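Local coordinates for cell wall surface anchor family protein (Jo),Cell wall surface anchor family protein (In) (Streptococcus pneumoniae, PDB 5MKC), which is a two-part engineered form of a pneumococcal pilus adhesin domain whose Jo and In parts associate through an autocatalytically formed isopeptide bond, at residues A[32-37]-A[49-54]; A[108-113]-A[169-174]; A[132-137]-A[183-188]. One frame throughout, in Å; residues are numbered along the deposited sequence.

Interaction 1: A[32-37]-A[49-54]. With SO4 (sulfate ion), chain I.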
loop_
_atom_site.group_PDB
_atom_site.type_symbol
_atom_site.label_atom_id
_atom_site.label_comp_id
_atom_site.label_asym_id
_atom_site.label_seq_id
_atom_site.Cartn_x
_atom_site.Cartn_y
_atom_site.Cartn_z
ATOM N N GLN A 32 3.016 15.333 -7.267
ATOM C CA GLN A 32 3.870 15.139 -8.420
ATOM C C GLN A 32 4.198 13.663 -8.561
ATOM O O GLN A 32 4.207 12.931 -7.565
ATOM C CB GLN A 32 5.163 15.943 -8.258
ATOM C CG GLN A 32 4.939 17.427 -7.960
ATOM C CD GLN A 32 3.997 18.116 -8.969
ATOM O OE1 GLN A 32 2.884 18.600 -8.600
ATOM N NE2 GLN A 32 4.406 18.121 -10.245
ATOM N N ILE A 33 4.443 13.217 -9.790
ATOM C CA ILE A 33 4.923 11.854 -10.014
ATOM C C ILE A 33 6.137 11.879 -10.907
ATOM O O ILE A 33 6.206 12.694 -11.787
ATOM C CB ILE A 33 3.866 10.912 -10.621
ATOM C CG1 ILE A 33 3.391 11.427 -11.969
ATOM C CG2 ILE A 33 2.698 10.703 -9.676
ATOM C CD1 ILE A 33 2.162 10.698 -12.457
ATOM N N ILE A 34 7.089 10.981 -10.654
ATOM C CA ILE A 34 8.364 10.959 -11.369
ATOM C C ILE A 34 8.854 9.535 -11.652
ATOM O O ILE A 34 8.329 8.574 -11.113
ATOM C CB ILE A 34 9.454 11.705 -10.589
ATOM C CG1 ILE A 34 9.798 10.933 -9.310
ATOM C CG2 ILE A 34 9.005 13.140 -10.301
ATOM C CD1 ILE A 34 11.067 11.415 -8.647
ATOM N N LYS A 35 9.856 9.442 -12.514
ATOM C CA LYS A 35 10.405 8.199 -13.010
ATOM C C LYS A 35 10.811 7.323 -11.857
ATOM O O LYS A 35 11.364 7.811 -10.872
ATOM C CB LYS A 35 11.619 8.478 -13.897
ATOM C CG LYS A 35 12.635 7.348 -13.997
ATOM C CD LYS A 35 13.236 7.196 -15.401
ATOM C CE LYS A 35 14.695 7.617 -15.463
ATOM N NZ LYS A 35 15.630 6.465 -15.371
ATOM N N VAL A 36 10.503 6.035 -11.991
ATOM C CA VAL A 36 10.948 4.999 -11.074
ATOM C C VAL A 36 12.299 4.459 -11.517
ATOM O O VAL A 36 12.497 4.151 -12.698
ATOM C CB VAL A 36 9.933 3.836 -11.066
ATOM C CG1 VAL A 36 10.491 2.649 -10.329
ATOM C CG2 VAL A 36 8.604 4.301 -10.456
ATOM N N ASP A 37 13.224 4.353 -10.569
ATOM C CA ASP A 37 14.535 3.842 -10.913
ATOM C C ASP A 37 14.415 2.358 -11.331
ATOM O O ASP A 37 13.685 1.568 -10.743
ATOM C CB ASP A 37 15.551 4.103 -9.790
ATOM C CG ASP A 37 16.193 5.518 -9.870
ATOM O OD1 ASP A 37 15.816 6.368 -10.718
ATOM O OD2 ASP A 37 17.101 5.779 -9.059
ATOM N N ASN A 49 6.329 7.095 -9.842
ATOM C CA ASN A 49 6.012 7.086 -8.413
ATOM C C ASN A 49 5.667 8.502 -7.957
ATOM O O ASN A 49 6.221 9.479 -8.472
ATOM C CB ASN A 49 7.231 6.667 -7.598
ATOM C CG ASN A 49 7.211 5.203 -7.205
ATOM O OD1 ASN A 49 6.174 4.557 -7.163
ATOM N ND2 ASN A 49 8.374 4.681 -6.882
ATOM N N PRO A 50 4.792 8.618 -6.957
ATOM C CA PRO A 50 4.560 9.890 -6.320
ATOM C C PRO A 50 5.861 10.437 -5.739
ATOM O O PRO A 50 6.703 9.660 -5.316
ATOM C CB PRO A 50 3.581 9.553 -5.177
ATOM C CG PRO A 50 3.128 8.171 -5.396
ATOM C CD PRO A 50 4.099 7.502 -6.288
ATOM N N ASN A 51 6.004 11.754 -5.718
ATOM C CA ASN A 51 7.218 12.419 -5.242
ATOM C C ASN A 51 6.844 13.671 -4.458
ATOM O O ASN A 51 6.557 14.710 -5.046
ATOM C CB ASN A 51 8.087 12.811 -6.423
ATOM C CG ASN A 51 9.339 13.544 -6.013
ATOM O OD1 ASN A 51 9.686 14.569 -6.590
ATOM N ND2 ASN A 51 10.028 13.018 -5.039
ATOM N N PRO A 52 6.858 13.579 -3.122
ATOM C CA PRO A 52 7.308 12.440 -2.327
ATOM C C PRO A 52 6.255 11.334 -2.287
ATOM O O PRO A 52 5.106 11.595 -2.580
ATOM C CB PRO A 52 7.486 13.040 -0.926
ATOM C CG PRO A 52 6.541 14.212 -0.879
ATOM C CD PRO A 52 6.431 14.726 -2.284
ATOM N N TYR A 53 6.651 10.112 -1.921
ATOM C CA TYR A 53 5.708 9.001 -1.845
ATOM C C TYR A 53 5.116 8.871 -0.435
ATOM O O TYR A 53 4.146 8.149 -0.238
ATOM C CB TYR A 53 6.335 7.678 -2.356
ATOM C CG TYR A 53 7.394 7.080 -1.469
ATOM C CD1 TYR A 53 7.057 6.144 -0.468
ATOM C CD2 TYR A 53 8.741 7.424 -1.612
ATOM C CE1 TYR A 53 8.022 5.590 0.363
ATOM C CE2 TYR A 53 9.703 6.895 -0.759
ATOM C CZ TYR A 53 9.341 5.969 0.210
ATOM O OH TYR A 53 10.311 5.431 1.035
ATOM N N GLU A 54 5.657 9.624 0.509
ATOM C CA GLU A 54 5.087 9.762 1.856
ATOM C C GLU A 54 4.185 10.992 1.924
ATOM O O GLU A 54 4.513 12.056 1.387
ATOM C CB GLU A 54 6.195 9.954 2.886
ATOM C CG GLU A 54 6.842 8.661 3.352
ATOM C CD GLU A 54 7.860 8.826 4.473
ATOM O OE1 GLU A 54 7.973 9.931 5.055
ATOM O OE2 GLU A 54 8.554 7.824 4.755
HETATM S S SO4 I . 17.066 3.495 -14.958
HETATM O O1 SO4 I . 17.149 4.606 -15.932
HETATM O O2 SO4 I . 16.324 2.353 -15.552
HETATM O O3 SO4 I . 18.417 3.028 -14.576
HETATM O O4 SO4 I . 16.375 3.995 -13.743
HETATM O O HOH W 1 4.127 16.178 -4.600
#

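Interaction 2: A[108-113]-A[169-174]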
loop_
_atom_site.group_PDB
_atom_site.type_symbol
_atom_site.label_atom_id
_atom_site.label_comp_id
_atom_site.label_asym_id
_atom_site.label_seq_id
_atom_site.Cartn_x
_atom_site.Cartn_y
_atom_site.Cartn_z
ATOM N N ILE A 108 -6.837 -0.265 6.066
ATOM C CA ILE A 108 -6.382 0.075 4.716
ATOM C C ILE A 108 -7.223 -0.665 3.691
ATOM O O ILE A 108 -7.437 -1.879 3.822
ATOM C CB ILE A 108 -4.917 -0.315 4.498
ATOM C CG1 ILE A 108 -4.015 0.490 5.449
ATOM C CG2 ILE A 108 -4.494 0.005 3.057
ATOM C CD1 ILE A 108 -2.576 0.041 5.496
ATOM N N THR A 109 -7.718 0.068 2.702
ATOM C CA THR A 109 -8.452 -0.513 1.580
ATOM C C THR A 109 -7.681 -0.231 0.277
ATOM O O THR A 109 -7.446 0.907 -0.058
ATOM C CB THR A 109 -9.850 0.080 1.507
ATOM O OG1 THR A 109 -10.504 -0.123 2.755
ATOM C CG2 THR A 109 -10.668 -0.584 0.456
ATOM N N ASP A 110 -7.255 -1.284 -0.399
ATOM C CA ASP A 110 -6.343 -1.198 -1.540
ATOM C C ASP A 110 -6.850 -2.059 -2.713
ATOM O O ASP A 110 -6.433 -3.195 -2.867
ATOM C CB ASP A 110 -4.958 -1.681 -1.083
ATOM C CG ASP A 110 -3.897 -1.576 -2.149
ATOM O OD1 ASP A 110 -4.158 -0.932 -3.182
ATOM O OD2 ASP A 110 -2.770 -2.107 -1.911
ATOM N N PRO A 111 -7.752 -1.511 -3.535
ATOM C CA PRO A 111 -8.164 -2.134 -4.786
ATOM C C PRO A 111 -7.064 -2.151 -5.821
ATOM O O PRO A 111 -6.358 -1.142 -6.001
ATOM C CB PRO A 111 -9.282 -1.219 -5.300
ATOM C CG PRO A 111 -9.458 -0.125 -4.300
ATOM C CD PRO A 111 -8.247 -0.123 -3.425
ATOM N N MET A 112 -6.895 -3.286 -6.488
ATOM C CA MET A 112 -6.009 -3.306 -7.649
ATOM C C MET A 112 -6.579 -2.359 -8.698
ATOM O O MET A 112 -7.791 -2.209 -8.820
ATOM C CB MET A 112 -5.866 -4.710 -8.234
ATOM C CG MET A 112 -5.173 -5.717 -7.343
ATOM S SD MET A 112 -3.547 -5.198 -6.769
ATOM C CE MET A 112 -3.989 -4.563 -5.147
ATOM N N GLY A 113 -5.700 -1.703 -9.438
ATOM C CA GLY A 113 -6.148 -0.869 -10.560
ATOM C C GLY A 113 -6.714 -1.702 -11.683
ATOM O O GLY A 113 -6.492 -2.915 -11.755
ATOM N N LYS A 169 -11.069 -8.060 -6.284
ATOM C CA LYS A 169 -9.676 -7.739 -6.504
ATOM C C LYS A 169 -9.168 -6.625 -5.611
ATOM O O LYS A 169 -8.621 -5.608 -6.084
ATOM C CB LYS A 169 -9.423 -7.413 -7.966
ATOM C CG LYS A 169 -9.665 -8.591 -8.881
ATOM C CD LYS A 169 -9.458 -8.210 -10.341
ATOM C CE LYS A 169 -9.753 -9.382 -11.252
ATOM N NZ LYS A 169 -10.445 -8.939 -12.500
ATOM N N ARG A 170 -9.320 -6.840 -4.305
ATOM C CA ARG A 170 -9.090 -5.766 -3.361
ATOM C C ARG A 170 -8.465 -6.311 -2.080
ATOM O O ARG A 170 -8.977 -7.263 -1.489
ATOM C CB ARG A 170 -10.431 -5.138 -3.064
ATOM C CG ARG A 170 -10.383 -3.999 -2.100
ATOM C CD ARG A 170 -11.765 -3.366 -2.024
ATOM N NE ARG A 170 -12.569 -4.108 -1.072
ATOM C CZ ARG A 170 -13.888 -4.185 -1.110
ATOM N NH1 ARG A 170 -14.561 -3.564 -2.067
ATOM N NH2 ARG A 170 -14.524 -4.908 -0.202
ATOM N N ILE A 171 -7.351 -5.731 -1.671
ATOM C CA ILE A 171 -6.721 -6.090 -0.415
ATOM C C ILE A 171 -7.262 -5.168 0.671
ATOM O O ILE A 171 -7.462 -3.973 0.427
ATOM C CB ILE A 171 -5.190 -5.891 -0.480
ATOM C CG1 ILE A 171 -4.568 -6.785 -1.513
ATOM C CG2 ILE A 171 -4.559 -6.157 0.893
ATOM C CD1 ILE A 171 -3.132 -6.366 -1.825
ATOM N N ARG A 172 -7.492 -5.719 1.857
ATOM C CA ARG A 172 -7.786 -4.912 3.044
ATOM C C ARG A 172 -6.895 -5.348 4.185
ATOM O O ARG A 172 -6.639 -6.532 4.370
ATOM C CB ARG A 172 -9.254 -5.021 3.471
ATOM C CG ARG A 172 -10.219 -4.446 2.442
ATOM C CD ARG A 172 -11.655 -4.906 2.663
ATOM N NE ARG A 172 -12.155 -4.204 3.827
ATOM C CZ ARG A 172 -12.597 -4.795 4.935
ATOM N NH1 ARG A 172 -12.676 -6.122 5.012
ATOM N NH2 ARG A 172 -12.977 -4.041 5.961
ATOM N N VAL A 173 -6.404 -4.386 4.951
ATOM C CA VAL A 173 -5.673 -4.682 6.159
ATOM C C VAL A 173 -6.497 -4.105 7.295
ATOM O O VAL A 173 -6.767 -2.894 7.333
ATOM C CB VAL A 173 -4.263 -4.028 6.121
ATOM C CG1 VAL A 173 -3.445 -4.393 7.355
ATOM C CG2 VAL A 173 -3.516 -4.397 4.864
ATOM N N THR A 174 -6.895 -4.939 8.227
ATOM C CA THR A 174 -7.684 -4.467 9.360
ATOM C C THR A 174 -6.878 -4.622 10.632
ATOM O O THR A 174 -5.903 -5.358 10.639
ATOM C CB THR A 174 -8.999 -5.277 9.525
ATOM O OG1 THR A 174 -8.709 -6.657 9.775
ATOM C CG2 THR A 174 -9.849 -5.173 8.288
HETATM O O HOH W 2 -9.783 -3.831 -7.943
#

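Interaction 3: A[132-137]-A[183-188]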
loop_
_atom_site.group_PDB
_atom_site.type_symbol
_atom_site.label_atom_id
_atom_site.label_comp_id
_atom_site.label_asym_id
_atom_site.label_seq_id
_atom_site.Cartn_x
_atom_site.Cartn_y
_atom_site.Cartn_z
ATOM N N THR A 132 4.135 -9.455 2.449
ATOM C CA THR A 132 4.681 -9.324 3.792
ATOM C C THR A 132 3.963 -8.213 4.531
ATOM O O THR A 132 3.632 -7.184 3.955
ATOM C CB THR A 132 6.238 -9.076 3.825
ATOM O OG1 THR A 132 6.563 -7.764 3.342
ATOM C CG2 THR A 132 6.952 -10.112 2.956
ATOM N N LEU A 133 3.701 -8.444 5.810
ATOM C CA LEU A 133 3.205 -7.413 6.714
ATOM C C LEU A 133 4.074 -7.464 7.958
ATOM O O LEU A 133 4.081 -8.460 8.700
ATOM C CB LEU A 133 1.735 -7.611 7.080
ATOM C CG LEU A 133 1.098 -6.417 7.832
ATOM C CD1 LEU A 133 0.845 -5.253 6.890
ATOM C CD2 LEU A 133 -0.180 -6.808 8.561
ATOM N N THR A 134 4.827 -6.377 8.148
ATOM C CA THR A 134 5.827 -6.275 9.171
ATOM C C THR A 134 5.668 -4.942 9.882
ATOM O O THR A 134 5.033 -4.021 9.368
ATOM C CB THR A 134 7.235 -6.330 8.538
ATOM O OG1 THR A 134 7.374 -5.284 7.563
ATOM C CG2 THR A 134 7.464 -7.692 7.828
ATOM N N ALA A 135 6.221 -4.842 11.084
ATOM C CA ALA A 135 6.132 -3.598 11.843
ATOM C C ALA A 135 7.461 -3.283 12.536
ATOM O O ALA A 135 8.283 -4.191 12.761
ATOM C CB ALA A 135 5.004 -3.682 12.856
ATOM N N ASN A 136 7.644 -2.008 12.920
ATOM C CA ASN A 136 8.962 -1.553 13.314
ATOM C C ASN A 136 9.266 -1.869 14.769
ATOM O O ASN A 136 10.297 -1.467 15.289
ATOM C CB ASN A 136 9.175 -0.062 13.017
ATOM C CG ASN A 136 8.404 0.862 13.953
ATOM O OD1 ASN A 136 7.398 0.493 14.558
ATOM N ND2 ASN A 136 8.884 2.090 14.066
ATOM N N ASP A 137 8.385 -2.611 15.418
ATOM C CA ASP A 137 8.690 -3.187 16.727
ATOM C C ASP A 137 9.256 -4.589 16.581
ATOM O O ASP A 137 9.499 -5.266 17.589
ATOM C CB ASP A 137 7.444 -3.206 17.639
ATOM C CG ASP A 137 6.370 -4.168 17.168
ATOM O OD1 ASP A 137 6.334 -4.526 15.955
ATOM O OD2 ASP A 137 5.529 -4.524 18.009
ATOM N N LYS A 183 4.989 1.930 13.316
ATOM C CA LYS A 183 4.882 1.919 11.857
ATOM C C LYS A 183 4.711 0.506 11.316
ATOM O O LYS A 183 5.356 -0.425 11.783
ATOM C CB LYS A 183 6.152 2.538 11.282
ATOM C CG LYS A 183 6.218 2.568 9.761
ATOM C CD LYS A 183 7.373 3.481 9.304
ATOM C CE LYS A 183 7.422 3.511 7.777
ATOM N NZ LYS A 183 8.516 4.351 7.259
ATOM N N VAL A 184 3.847 0.365 10.323
ATOM C CA VAL A 184 3.573 -0.916 9.685
ATOM C C VAL A 184 3.853 -0.787 8.194
ATOM O O VAL A 184 3.579 0.240 7.596
ATOM C CB VAL A 184 2.089 -1.256 9.891
ATOM C CG1 VAL A 184 1.632 -2.357 8.978
ATOM C CG2 VAL A 184 1.880 -1.675 11.353
ATOM N N THR A 185 4.356 -1.859 7.591
ATOM C CA THR A 185 4.715 -1.896 6.175
ATOM C C THR A 185 4.096 -3.136 5.516
ATOM O O THR A 185 4.248 -4.254 6.017
ATOM C CB THR A 185 6.266 -1.992 6.003
ATOM O OG1 THR A 185 6.927 -0.849 6.603
ATOM C CG2 THR A 185 6.652 -2.090 4.529
ATOM N N LEU A 186 3.406 -2.942 4.394
ATOM C CA LEU A 186 2.858 -4.030 3.583
ATOM C C LEU A 186 3.569 -4.063 2.233
ATOM O O LEU A 186 3.726 -3.019 1.606
ATOM C CB LEU A 186 1.375 -3.769 3.325
ATOM C CG LEU A 186 0.682 -4.667 2.299
ATOM C CD1 LEU A 186 0.462 -6.062 2.831
ATOM C CD2 LEU A 186 -0.646 -4.047 1.895
ATOM N N THR A 187 3.945 -5.253 1.754
ATOM C CA THR A 187 4.469 -5.408 0.395
ATOM C C THR A 187 3.748 -6.528 -0.325
ATOM O O THR A 187 3.262 -7.467 0.322
ATOM C CB THR A 187 5.969 -5.747 0.348
ATOM O OG1 THR A 187 6.205 -7.053 0.893
ATOM C CG2 THR A 187 6.813 -4.714 1.113
ATOM N N TYR A 188 3.666 -6.391 -1.639
ATOM C CA TYR A 188 3.099 -7.452 -2.514
ATOM C C TYR A 188 3.553 -7.173 -3.953
ATOM O O TYR A 188 4.108 -6.114 -4.235
ATOM C CB TYR A 188 1.578 -7.507 -2.434
ATOM C CG TYR A 188 0.860 -6.215 -2.790
ATOM C CD1 TYR A 188 0.551 -5.888 -4.098
ATOM C CD2 TYR A 188 0.539 -5.265 -1.801
ATOM C CE1 TYR A 188 -0.079 -4.692 -4.419
ATOM C CE2 TYR A 188 -0.100 -4.075 -2.128
ATOM C CZ TYR A 188 -0.402 -3.788 -3.449
ATOM O OH TYR A 188 -1.033 -2.601 -3.814
HETATM O O HOH W 3 6.390 -5.615 4.991
#

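Interaction 1: A[32-37]-A[49-54]
Ile34 lays its CD1 methyl against the carboxamide of Asn51, 3.8 Å from CG and not much farther from OD1 and ND2, while its CG1 meets Asn51 CB. The group reaches there because CG1 stands between the backbone N and the carbonyl carbon (chi1 68°), and Asn51 answers with CG anti to its own backbone N. This contact lies in the N-terminal part of the fusion, probably Jo, where strand 29-35 and strand 44-57 pair in antiparallel fashion. Ile34 and Asn49 form a hydrogen-bonded pair: Ile34 N donates to Asn49 O at 2.8 Å, and Asn49 N returns a 2.8 Å bond to Ile34 O. Next to it, Ile33 faces Pro50 at a non-hydrogen-bonded position, with CG2 3.9 Å from Pro50 CA. Asn51 N then reaches Gln32 O from 38° above the carbonyl plane. Beyond this bond, a water accepts from Gln32 N and donates to Asn51 O, spanning the two backbones.

Farther along, Val36 CG2 lies 3.6 Å from Asn49 ND2. This is a van der Waals contact; the polar partner of Asn49 OD1 is the backbone N-H of Ile66 in strand 60-69. Lys35 starts away from 49-54, and its NZ makes a weak 3.1 Å bond to O4 of a sulfate, probably from the crystallisation liquor.

Backbone amides and carbonyls thus supply the polar bonds that join the two strands directly. The carboxamides of Asn49 and Asn51 offer their partners here only van der Waals surface, and Asn49 OD1 bonds to the neighbouring strand 60-69.

Interaction 2: A[108-113]-A[169-174]
Lys169 meets Met112 through its carbonyl: Lys169 O accepts from Met112 N at 2.9 Å, nearly along the C=O axis, just where strand 170-174 begins. Both segments belong to the C-terminal, probably In, part, and strand pieces 108-111 and 170-174 run antiparallel at 168° within an Ig-like domain. Arg170 follows at a non-hydrogen-bonded position opposite Pro111. With CG anti to the backbone N (chi1 -180°), its chain passes by Pro111 and sets CD 3.9 Å from Thr109 CG2.

Ile171 turns to the other face of the sheet and pairs with Asp110 by two backbone bonds. Asp110 N lies almost in line with the Ile171 carbonyl bond, 2.8 Å from O, whereas Ile171 N approaches Asp110 O from 50° above the carbonyl plane, at 3.0 Å. Farther out, Ile171 CD1 packs on the Met112 CE methyl at 3.9 Å, the methionine chain being bent at chi2 and chi3. Arg172 returns to the face of Thr109 and Arg170, and its CA brings a C-H to Ile108 O at 3.2 Å. Val173 makes the next hydrogen-bonded pair, with Ile108, and their CB atoms come within 4.1 Å on the inner face. Tyr188 and Leu186 of strand 183-192 cover Ile171 and Val173 there.

The two faces therefore differ in chemistry. The Arg170 stem lies against Thr109 and Pro111 on the partly exposed side, that of Arg172 near Ile108 O. The buried side is apolar except for the Asp110 carboxylate, whose OD2 hydrogen-bonds with Tyr188 OH and OD1, weakly, with Thr208 OG1.

Interaction 3: A[132-137]-A[183-188]
Thr132 and Thr187 join their hydroxyls tip to tip, OG1 to OG1 at 2.6 Å, on one face of an antiparallel beta ladder in the Ig-like domain of the probable In part. Either hydroxyl could be the donor. Both OG1 atoms stand between their backbone N and carbonyl carbon (chi1 70° in Thr132), which turns them to each other. In the backbone, the pairs Thr132-Thr187 and Thr134-Thr185 each exchange two hydrogen bonds. On the opposite face Leu133 drives CD1 between Val184 and Leu186, 3.7 Å from Val184 CG1 and 3.9 Å from Leu186 CB, and Ala135 CB rests on Val184 CG2.

A water forms the next layer on the threonine face: it donates to Thr185 O at 2.7 Å and is hydrogen-bonded to the hydroxyls of Thr132 and Thr134. Leu157 backs the apolar face, touching both Leu133 and Val184, and Leu176 and Leu178 of strand 170-178 also pack on Val184.

At the far end Asn136 N donates to Lys183 O. The Asn136 side chain crosses Lys183 at about a right angle: ND2 is bonded to Asp181 O, and OD1 accepts from Lys183 N at 3.1 Å, with that donor 64° above the carboxamide plane.

Interaction 1 comes first along the chain and lies in the probable Jo part, its centre about 20 Å from that of interaction 3 and 21 Å from that of interaction 2. Interactions 2 and 3 both belong to the probable In part, their centres 15 Å apart, and their segments alternate in sequence: 108-113, 132-137, 169-174, 183-188. Strands 170-178 and 183-192 follow one another but enter different sheets, whose apolar faces meet as in a beta sandwich. Strand 183-192 pairs with strand 76-89, which through 60-69 reaches the strands of interaction 1, so the two parts share a continuous run of paired strands, consistent with their association.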